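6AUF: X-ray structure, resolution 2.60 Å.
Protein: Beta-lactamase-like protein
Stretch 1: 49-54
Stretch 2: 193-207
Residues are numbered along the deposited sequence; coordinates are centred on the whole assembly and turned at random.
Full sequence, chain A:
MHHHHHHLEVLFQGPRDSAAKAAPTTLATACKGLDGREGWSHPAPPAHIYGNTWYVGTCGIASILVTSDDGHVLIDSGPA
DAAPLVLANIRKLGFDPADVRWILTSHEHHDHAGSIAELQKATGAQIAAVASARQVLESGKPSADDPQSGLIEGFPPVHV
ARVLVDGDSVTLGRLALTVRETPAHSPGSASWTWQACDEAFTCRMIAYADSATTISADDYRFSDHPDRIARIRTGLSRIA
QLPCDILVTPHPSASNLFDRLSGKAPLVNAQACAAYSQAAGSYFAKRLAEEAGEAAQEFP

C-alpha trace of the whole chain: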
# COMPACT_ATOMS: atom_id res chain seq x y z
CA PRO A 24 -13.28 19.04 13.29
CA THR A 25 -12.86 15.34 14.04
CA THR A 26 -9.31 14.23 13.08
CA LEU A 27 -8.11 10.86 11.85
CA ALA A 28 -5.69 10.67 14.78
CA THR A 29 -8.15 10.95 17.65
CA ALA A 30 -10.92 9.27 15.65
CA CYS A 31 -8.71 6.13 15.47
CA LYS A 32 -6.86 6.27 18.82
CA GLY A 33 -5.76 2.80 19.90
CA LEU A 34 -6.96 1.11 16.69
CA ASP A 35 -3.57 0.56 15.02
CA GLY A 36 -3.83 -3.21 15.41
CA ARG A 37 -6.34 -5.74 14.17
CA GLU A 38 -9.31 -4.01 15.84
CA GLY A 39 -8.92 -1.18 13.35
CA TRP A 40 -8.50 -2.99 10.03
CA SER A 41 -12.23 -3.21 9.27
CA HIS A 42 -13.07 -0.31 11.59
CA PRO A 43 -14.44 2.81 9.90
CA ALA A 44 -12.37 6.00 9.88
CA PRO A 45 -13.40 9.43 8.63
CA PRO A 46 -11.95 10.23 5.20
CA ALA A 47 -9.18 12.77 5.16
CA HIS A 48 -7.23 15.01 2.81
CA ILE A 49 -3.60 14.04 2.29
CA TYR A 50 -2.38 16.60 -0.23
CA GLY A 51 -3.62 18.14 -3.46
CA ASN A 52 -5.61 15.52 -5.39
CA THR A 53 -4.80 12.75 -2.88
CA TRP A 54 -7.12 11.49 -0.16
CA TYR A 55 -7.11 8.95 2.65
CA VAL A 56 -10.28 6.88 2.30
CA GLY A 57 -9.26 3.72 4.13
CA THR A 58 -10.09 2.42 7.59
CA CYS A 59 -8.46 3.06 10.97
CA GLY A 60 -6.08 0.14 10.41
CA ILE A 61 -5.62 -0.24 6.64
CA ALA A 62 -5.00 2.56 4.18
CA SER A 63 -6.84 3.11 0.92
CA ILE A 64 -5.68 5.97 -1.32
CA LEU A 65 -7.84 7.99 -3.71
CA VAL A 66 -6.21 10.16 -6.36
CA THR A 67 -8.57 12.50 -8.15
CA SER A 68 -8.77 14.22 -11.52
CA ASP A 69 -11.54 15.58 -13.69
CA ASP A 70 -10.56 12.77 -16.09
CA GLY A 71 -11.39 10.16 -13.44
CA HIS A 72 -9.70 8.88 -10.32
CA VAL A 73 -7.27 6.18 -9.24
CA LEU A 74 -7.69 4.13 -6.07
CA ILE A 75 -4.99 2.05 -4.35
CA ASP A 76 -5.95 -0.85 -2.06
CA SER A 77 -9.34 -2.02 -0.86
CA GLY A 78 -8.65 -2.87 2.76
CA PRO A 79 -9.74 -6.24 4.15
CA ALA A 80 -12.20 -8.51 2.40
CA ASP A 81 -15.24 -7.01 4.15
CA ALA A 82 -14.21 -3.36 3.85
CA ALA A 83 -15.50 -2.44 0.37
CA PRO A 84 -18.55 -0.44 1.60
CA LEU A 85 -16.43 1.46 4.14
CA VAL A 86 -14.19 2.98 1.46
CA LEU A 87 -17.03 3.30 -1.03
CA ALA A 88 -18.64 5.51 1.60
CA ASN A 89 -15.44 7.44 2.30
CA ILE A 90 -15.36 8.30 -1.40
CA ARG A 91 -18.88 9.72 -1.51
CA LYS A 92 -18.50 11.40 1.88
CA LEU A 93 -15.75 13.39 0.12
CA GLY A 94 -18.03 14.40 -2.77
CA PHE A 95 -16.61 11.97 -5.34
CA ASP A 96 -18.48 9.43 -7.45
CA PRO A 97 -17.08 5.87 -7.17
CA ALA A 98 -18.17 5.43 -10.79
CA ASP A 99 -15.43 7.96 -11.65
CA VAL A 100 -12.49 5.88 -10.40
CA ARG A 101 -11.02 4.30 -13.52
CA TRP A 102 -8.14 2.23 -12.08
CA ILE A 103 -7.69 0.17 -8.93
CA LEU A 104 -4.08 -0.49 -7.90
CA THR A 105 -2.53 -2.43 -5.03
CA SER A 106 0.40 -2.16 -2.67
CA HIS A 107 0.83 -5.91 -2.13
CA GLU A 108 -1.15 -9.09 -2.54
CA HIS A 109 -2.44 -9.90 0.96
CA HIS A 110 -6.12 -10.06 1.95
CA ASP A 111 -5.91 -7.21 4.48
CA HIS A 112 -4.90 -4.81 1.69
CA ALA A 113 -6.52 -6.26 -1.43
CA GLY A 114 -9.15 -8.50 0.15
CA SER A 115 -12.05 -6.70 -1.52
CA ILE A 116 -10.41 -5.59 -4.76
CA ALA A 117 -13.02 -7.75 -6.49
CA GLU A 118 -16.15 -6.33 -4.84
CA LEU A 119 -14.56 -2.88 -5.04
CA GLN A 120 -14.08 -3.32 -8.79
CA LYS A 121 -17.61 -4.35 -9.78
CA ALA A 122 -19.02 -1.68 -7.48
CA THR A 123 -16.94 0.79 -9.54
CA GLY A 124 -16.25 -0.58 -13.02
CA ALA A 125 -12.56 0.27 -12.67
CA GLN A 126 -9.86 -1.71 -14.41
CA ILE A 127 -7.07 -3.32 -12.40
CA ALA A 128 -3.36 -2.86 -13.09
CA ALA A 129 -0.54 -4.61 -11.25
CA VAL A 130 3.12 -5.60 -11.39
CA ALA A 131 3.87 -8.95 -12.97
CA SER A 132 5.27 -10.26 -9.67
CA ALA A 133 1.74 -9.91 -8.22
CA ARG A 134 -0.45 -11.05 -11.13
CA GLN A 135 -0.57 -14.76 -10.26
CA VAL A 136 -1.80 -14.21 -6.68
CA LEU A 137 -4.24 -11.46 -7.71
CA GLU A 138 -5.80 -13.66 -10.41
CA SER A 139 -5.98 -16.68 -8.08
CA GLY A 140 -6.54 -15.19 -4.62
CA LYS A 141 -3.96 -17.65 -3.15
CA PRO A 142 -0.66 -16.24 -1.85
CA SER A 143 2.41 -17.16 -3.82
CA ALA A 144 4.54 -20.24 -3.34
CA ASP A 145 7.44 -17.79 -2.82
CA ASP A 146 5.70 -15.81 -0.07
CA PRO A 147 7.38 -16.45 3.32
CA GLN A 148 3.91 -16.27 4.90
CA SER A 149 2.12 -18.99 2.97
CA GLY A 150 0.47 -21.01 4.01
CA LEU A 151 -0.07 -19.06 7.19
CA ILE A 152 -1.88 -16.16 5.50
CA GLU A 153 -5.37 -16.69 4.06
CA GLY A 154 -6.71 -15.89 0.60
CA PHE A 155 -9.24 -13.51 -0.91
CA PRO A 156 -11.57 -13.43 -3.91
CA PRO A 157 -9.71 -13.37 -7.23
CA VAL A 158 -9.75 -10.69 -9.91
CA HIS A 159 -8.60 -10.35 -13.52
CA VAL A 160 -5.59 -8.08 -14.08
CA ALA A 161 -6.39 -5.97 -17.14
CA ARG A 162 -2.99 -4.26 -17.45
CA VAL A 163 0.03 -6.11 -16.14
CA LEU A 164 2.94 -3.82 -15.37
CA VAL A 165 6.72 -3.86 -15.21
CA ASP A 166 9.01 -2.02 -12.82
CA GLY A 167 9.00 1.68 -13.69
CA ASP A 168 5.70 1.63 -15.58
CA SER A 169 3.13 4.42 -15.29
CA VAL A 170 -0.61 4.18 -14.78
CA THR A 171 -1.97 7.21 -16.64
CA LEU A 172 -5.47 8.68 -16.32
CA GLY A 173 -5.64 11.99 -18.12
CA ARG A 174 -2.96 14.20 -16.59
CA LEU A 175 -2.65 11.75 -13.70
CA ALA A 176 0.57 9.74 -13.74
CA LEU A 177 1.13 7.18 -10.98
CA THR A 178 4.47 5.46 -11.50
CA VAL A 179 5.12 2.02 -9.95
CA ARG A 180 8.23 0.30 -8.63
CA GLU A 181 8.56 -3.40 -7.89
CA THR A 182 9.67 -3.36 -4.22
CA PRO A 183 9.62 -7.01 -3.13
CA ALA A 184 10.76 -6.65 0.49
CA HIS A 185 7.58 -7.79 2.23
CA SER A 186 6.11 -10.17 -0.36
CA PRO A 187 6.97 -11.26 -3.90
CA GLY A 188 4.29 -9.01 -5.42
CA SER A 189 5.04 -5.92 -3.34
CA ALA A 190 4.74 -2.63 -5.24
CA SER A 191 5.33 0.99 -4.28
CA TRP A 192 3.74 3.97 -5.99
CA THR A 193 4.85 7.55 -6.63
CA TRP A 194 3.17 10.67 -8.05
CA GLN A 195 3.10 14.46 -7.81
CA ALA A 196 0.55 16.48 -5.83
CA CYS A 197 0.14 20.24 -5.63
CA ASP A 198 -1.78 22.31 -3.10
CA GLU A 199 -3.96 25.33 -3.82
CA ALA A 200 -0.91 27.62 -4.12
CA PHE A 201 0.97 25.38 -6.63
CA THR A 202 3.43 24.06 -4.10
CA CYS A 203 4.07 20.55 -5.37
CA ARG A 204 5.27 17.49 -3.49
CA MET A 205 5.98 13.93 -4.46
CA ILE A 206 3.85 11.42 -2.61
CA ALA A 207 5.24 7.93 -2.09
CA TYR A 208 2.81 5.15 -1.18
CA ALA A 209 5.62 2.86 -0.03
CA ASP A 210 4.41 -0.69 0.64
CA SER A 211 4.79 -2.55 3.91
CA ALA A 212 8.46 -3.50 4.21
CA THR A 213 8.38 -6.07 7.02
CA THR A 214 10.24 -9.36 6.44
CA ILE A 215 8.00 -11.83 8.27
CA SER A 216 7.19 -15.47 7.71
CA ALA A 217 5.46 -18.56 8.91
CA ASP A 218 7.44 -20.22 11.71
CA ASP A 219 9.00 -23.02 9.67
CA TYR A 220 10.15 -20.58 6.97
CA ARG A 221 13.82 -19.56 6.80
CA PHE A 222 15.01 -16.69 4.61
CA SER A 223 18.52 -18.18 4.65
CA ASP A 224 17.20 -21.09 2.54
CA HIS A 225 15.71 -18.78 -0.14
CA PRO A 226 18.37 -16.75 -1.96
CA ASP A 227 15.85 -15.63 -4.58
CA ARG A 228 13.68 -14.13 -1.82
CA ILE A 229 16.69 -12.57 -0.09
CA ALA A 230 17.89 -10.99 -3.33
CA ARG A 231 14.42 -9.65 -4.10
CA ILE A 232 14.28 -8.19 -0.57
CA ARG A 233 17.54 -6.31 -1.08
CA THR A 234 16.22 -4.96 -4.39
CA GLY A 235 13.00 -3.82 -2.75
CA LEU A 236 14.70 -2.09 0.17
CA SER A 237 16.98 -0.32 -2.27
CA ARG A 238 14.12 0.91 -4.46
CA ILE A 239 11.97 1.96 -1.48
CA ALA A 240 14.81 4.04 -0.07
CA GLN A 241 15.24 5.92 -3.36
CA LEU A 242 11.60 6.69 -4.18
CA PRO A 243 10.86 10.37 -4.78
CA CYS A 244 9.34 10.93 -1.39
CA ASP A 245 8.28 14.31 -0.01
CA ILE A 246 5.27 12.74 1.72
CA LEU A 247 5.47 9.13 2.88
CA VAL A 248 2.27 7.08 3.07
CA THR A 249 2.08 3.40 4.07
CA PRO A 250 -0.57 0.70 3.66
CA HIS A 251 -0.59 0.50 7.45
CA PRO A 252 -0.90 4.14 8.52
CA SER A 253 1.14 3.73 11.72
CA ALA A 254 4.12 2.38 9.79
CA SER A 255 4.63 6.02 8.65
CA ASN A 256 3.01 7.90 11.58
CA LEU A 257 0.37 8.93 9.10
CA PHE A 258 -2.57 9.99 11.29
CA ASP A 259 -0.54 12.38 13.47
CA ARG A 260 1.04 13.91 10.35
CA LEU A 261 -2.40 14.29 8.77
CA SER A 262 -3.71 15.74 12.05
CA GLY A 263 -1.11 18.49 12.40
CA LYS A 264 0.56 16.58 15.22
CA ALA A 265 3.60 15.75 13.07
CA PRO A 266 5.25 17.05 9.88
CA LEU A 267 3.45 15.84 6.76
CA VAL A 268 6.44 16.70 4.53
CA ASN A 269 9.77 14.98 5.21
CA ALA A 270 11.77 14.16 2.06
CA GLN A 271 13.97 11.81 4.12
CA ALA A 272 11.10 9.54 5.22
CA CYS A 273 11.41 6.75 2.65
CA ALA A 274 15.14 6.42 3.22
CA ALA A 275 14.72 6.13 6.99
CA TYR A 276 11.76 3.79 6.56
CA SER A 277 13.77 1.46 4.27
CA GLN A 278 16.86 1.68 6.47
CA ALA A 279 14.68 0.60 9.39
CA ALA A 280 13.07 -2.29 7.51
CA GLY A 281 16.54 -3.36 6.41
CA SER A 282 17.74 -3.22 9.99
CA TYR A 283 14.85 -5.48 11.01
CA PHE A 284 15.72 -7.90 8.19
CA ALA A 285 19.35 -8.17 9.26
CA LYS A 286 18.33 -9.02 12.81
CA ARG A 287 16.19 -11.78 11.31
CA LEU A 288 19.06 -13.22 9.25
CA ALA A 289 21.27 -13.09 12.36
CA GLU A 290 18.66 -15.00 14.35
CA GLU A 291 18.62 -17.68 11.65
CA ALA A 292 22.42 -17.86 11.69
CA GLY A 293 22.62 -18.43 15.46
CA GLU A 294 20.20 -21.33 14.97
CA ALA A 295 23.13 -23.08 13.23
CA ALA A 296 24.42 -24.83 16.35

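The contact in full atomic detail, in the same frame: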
# COMPACT_ATOMS: atom_id res chain seq x y z
N ILE A 49 -5.04 14.21 2.10
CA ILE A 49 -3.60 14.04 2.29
C ILE A 49 -2.88 15.24 1.72
O ILE A 49 -2.18 15.96 2.44
CB ILE A 49 -3.10 12.73 1.67
CG1 ILE A 49 -3.68 11.54 2.44
CG2 ILE A 49 -1.57 12.69 1.67
CD1 ILE A 49 -3.26 10.21 1.84
N TYR A 50 -3.05 15.48 0.42
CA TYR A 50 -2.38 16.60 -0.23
C TYR A 50 -2.88 16.69 -1.66
O TYR A 50 -3.08 15.66 -2.31
CB TYR A 50 -0.86 16.43 -0.20
CG TYR A 50 -0.09 17.71 -0.45
CD1 TYR A 50 0.06 18.66 0.55
CD2 TYR A 50 0.50 17.97 -1.69
CE1 TYR A 50 0.76 19.83 0.33
CE2 TYR A 50 1.20 19.14 -1.92
CZ TYR A 50 1.33 20.07 -0.91
OH TYR A 50 2.03 21.23 -1.11
N GLY A 51 -3.10 17.92 -2.13
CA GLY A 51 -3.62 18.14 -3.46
C GLY A 51 -4.76 17.20 -3.80
O GLY A 51 -5.78 17.17 -3.09
N ASN A 52 -4.59 16.42 -4.86
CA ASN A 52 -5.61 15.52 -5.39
C ASN A 52 -5.63 14.16 -4.69
O ASN A 52 -6.25 13.22 -5.22
CB ASN A 52 -5.40 15.33 -6.89
CG ASN A 52 -4.06 14.64 -7.22
OD1 ASN A 52 -3.30 14.25 -6.32
ND2 ASN A 52 -3.79 14.46 -8.51
N THR A 53 -4.99 14.04 -3.53
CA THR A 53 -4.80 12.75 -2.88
C THR A 53 -5.50 12.72 -1.53
O THR A 53 -5.34 13.64 -0.73
CB THR A 53 -3.31 12.44 -2.72
OG1 THR A 53 -2.70 12.49 -4.01
CG2 THR A 53 -3.11 11.08 -2.09
N TRP A 54 -6.20 11.62 -1.27
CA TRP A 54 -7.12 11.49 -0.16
C TRP A 54 -6.94 10.16 0.55
O TRP A 54 -6.77 9.12 -0.10
CB TRP A 54 -8.56 11.61 -0.66
CG TRP A 54 -8.81 12.82 -1.52
CD1 TRP A 54 -8.71 12.90 -2.87
CD2 TRP A 54 -9.23 14.11 -1.07
NE1 TRP A 54 -9.03 14.16 -3.30
CE2 TRP A 54 -9.35 14.93 -2.21
CE3 TRP A 54 -9.52 14.66 0.19
CZ2 TRP A 54 -9.75 16.25 -2.14
CZ3 TRP A 54 -9.90 15.98 0.26
CH2 TRP A 54 -10.02 16.76 -0.90
N THR A 193 4.25 6.22 -6.73
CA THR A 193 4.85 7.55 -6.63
C THR A 193 4.15 8.48 -7.62
O THR A 193 3.91 8.10 -8.77
CB THR A 193 6.37 7.42 -6.91
OG1 THR A 193 7.11 7.85 -5.76
CG2 THR A 193 6.83 8.18 -8.17
N TRP A 194 3.81 9.69 -7.17
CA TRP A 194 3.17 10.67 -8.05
C TRP A 194 3.27 12.05 -7.43
O TRP A 194 3.57 12.20 -6.24
CB TRP A 194 1.70 10.32 -8.34
CG TRP A 194 0.79 10.39 -7.14
CD1 TRP A 194 -0.02 11.44 -6.77
CD2 TRP A 194 0.57 9.37 -6.17
NE1 TRP A 194 -0.72 11.13 -5.62
CE2 TRP A 194 -0.38 9.87 -5.23
CE3 TRP A 194 1.09 8.08 -5.99
CZ2 TRP A 194 -0.81 9.12 -4.13
CZ3 TRP A 194 0.66 7.34 -4.89
CH2 TRP A 194 -0.28 7.86 -3.98
N GLN A 195 3.02 13.07 -8.25
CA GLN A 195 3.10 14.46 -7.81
C GLN A 195 1.74 15.00 -7.39
O GLN A 195 0.71 14.69 -8.00
CB GLN A 195 3.70 15.34 -8.91
CG GLN A 195 3.79 16.79 -8.50
CD GLN A 195 4.47 17.65 -9.55
OE1 GLN A 195 5.64 17.98 -9.41
NE2 GLN A 195 3.74 18.00 -10.60
N ALA A 196 1.75 15.82 -6.34
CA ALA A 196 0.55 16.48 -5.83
C ALA A 196 0.87 17.94 -5.52
O ALA A 196 1.95 18.26 -5.02
CB ALA A 196 0.03 15.79 -4.57
N CYS A 197 -0.07 18.82 -5.84
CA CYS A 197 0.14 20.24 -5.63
C CYS A 197 -1.05 20.82 -4.88
O CYS A 197 -2.20 20.44 -5.11
CB CYS A 197 0.34 20.96 -6.96
SG CYS A 197 1.57 20.13 -8.01
N ASP A 198 -0.75 21.72 -3.94
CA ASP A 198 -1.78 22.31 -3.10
C ASP A 198 -2.50 23.41 -3.86
O ASP A 198 -2.39 23.48 -5.09
CB ASP A 198 -1.18 22.83 -1.78
CG ASP A 198 -0.20 23.98 -1.98
OD1 ASP A 198 -0.03 24.45 -3.13
OD2 ASP A 198 0.41 24.41 -0.97
N GLU A 199 -3.23 24.26 -3.15
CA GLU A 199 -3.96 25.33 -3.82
C GLU A 199 -3.05 26.43 -4.33
O GLU A 199 -3.42 27.14 -5.27
CB GLU A 199 -5.00 25.92 -2.87
CG GLU A 199 -6.18 26.52 -3.59
CD GLU A 199 -6.92 25.50 -4.42
OE1 GLU A 199 -7.66 25.90 -5.35
OE2 GLU A 199 -6.78 24.29 -4.13
N ALA A 200 -1.87 26.59 -3.73
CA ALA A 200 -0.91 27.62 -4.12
C ALA A 200 0.17 27.12 -5.08
O ALA A 200 1.18 27.80 -5.27
CB ALA A 200 -0.25 28.21 -2.88
N PHE A 201 -0.02 25.94 -5.69
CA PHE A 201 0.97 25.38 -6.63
C PHE A 201 2.32 25.20 -5.95
O PHE A 201 3.36 25.55 -6.49
CB PHE A 201 1.13 26.25 -7.89
CG PHE A 201 -0.15 26.52 -8.62
CD1 PHE A 201 -0.94 27.62 -8.29
CD2 PHE A 201 -0.57 25.68 -9.64
CE1 PHE A 201 -2.12 27.87 -8.95
CE2 PHE A 201 -1.75 25.93 -10.31
CZ PHE A 201 -2.53 27.03 -9.97
N THR A 202 2.29 24.72 -4.71
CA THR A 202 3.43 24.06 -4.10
C THR A 202 3.23 22.57 -4.33
O THR A 202 2.18 22.02 -3.98
CB THR A 202 3.53 24.37 -2.60
OG1 THR A 202 4.20 25.62 -2.41
CG2 THR A 202 4.30 23.30 -1.89
N CYS A 203 4.21 21.93 -4.94
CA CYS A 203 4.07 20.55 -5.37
C CYS A 203 5.01 19.66 -4.57
O CYS A 203 6.11 20.08 -4.21
CB CYS A 203 4.37 20.40 -6.86
SG CYS A 203 3.22 21.31 -7.93
N ARG A 204 4.54 18.46 -4.28
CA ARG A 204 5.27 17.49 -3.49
C ARG A 204 5.08 16.14 -4.13
O ARG A 204 4.04 15.85 -4.72
CB ARG A 204 4.77 17.43 -2.04
CG ARG A 204 4.69 18.76 -1.34
CD ARG A 204 6.06 19.39 -1.21
NE ARG A 204 6.04 20.32 -0.10
CZ ARG A 204 6.93 21.30 0.08
NH1 ARG A 204 7.90 21.47 -0.80
NH2 ARG A 204 6.82 22.09 1.14
N MET A 205 6.10 15.30 -4.02
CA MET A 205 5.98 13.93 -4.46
C MET A 205 5.46 13.09 -3.30
O MET A 205 6.01 13.11 -2.21
CB MET A 205 7.33 13.40 -4.94
CG MET A 205 7.86 14.15 -6.11
SD MET A 205 6.80 13.97 -7.55
CE MET A 205 6.73 12.18 -7.70
N ILE A 206 4.38 12.39 -3.55
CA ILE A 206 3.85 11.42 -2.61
C ILE A 206 4.39 10.04 -2.96
O ILE A 206 4.50 9.66 -4.14
CB ILE A 206 2.31 11.47 -2.61
CG1 ILE A 206 1.86 12.79 -1.99
CG2 ILE A 206 1.72 10.30 -1.85
CD1 ILE A 206 0.52 13.24 -2.41
N ALA A 207 4.77 9.29 -1.94
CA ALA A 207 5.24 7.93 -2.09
C ALA A 207 4.36 7.04 -1.22
O ALA A 207 4.41 7.13 0.01
CB ALA A 207 6.71 7.81 -1.69

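Two hairpins of one chain pack together here, and Y50 covers more of the contact than any other residue. Its CA-to-CB bond points sideways to stretch 2, but with chi1 in the t well the ring reaches across the 193-207 hairpin. Both strands of that hairpin supply atoms to the ring. A196 CB lies 3.6 Å from Y50 CD2, and R204 CG lies 3.6 Å from Y50 CE2. At the far end, Y50 OH donates a hydrogen bond to T202 O (3.0 Å). T202 O also accepts from D198 N (2.9 Å), so the tyrosine joins a carbonyl already used within the hairpin. Nearer the backbone, Y50 CB meets I206 CD1 at 4.1 Å.

T53 holds the other side of the turn. Its CA-to-CB bond points toward stretch 2. W194 NE1 donates to T53 OG1 at 2.9 Å with an angle of 166°, a nearly straight bond. T53 OG1 in turn donates to N52 OD1 (3.0 Å). The hydroxyl therefore accepts from one stretch and donates within its own. I206 CD1 packs 3.7 Å from T53 OG1, so I206 touches both Y50 and T53.

Between these two residues runs a type II' turn from Y50 to T53, closed by T53 N to Y50 O (2.8 Å). G51 has phi 44°, a value that favours glycine. Its CA sits 3.2 Å from C197 O. A CB here would point toward stretch 2 and fall 2.5 Å from C197 O, a clash. The absent side chain lets the backbones approach closely, with G51 CA 4.6 Å from D198 CA.

The receiving hairpin is braced internally. A disulfide joins C197 SG to C203 SG (2.0 Å), and T202 N donates to D198 OD1 (2.8 Å) near its turn.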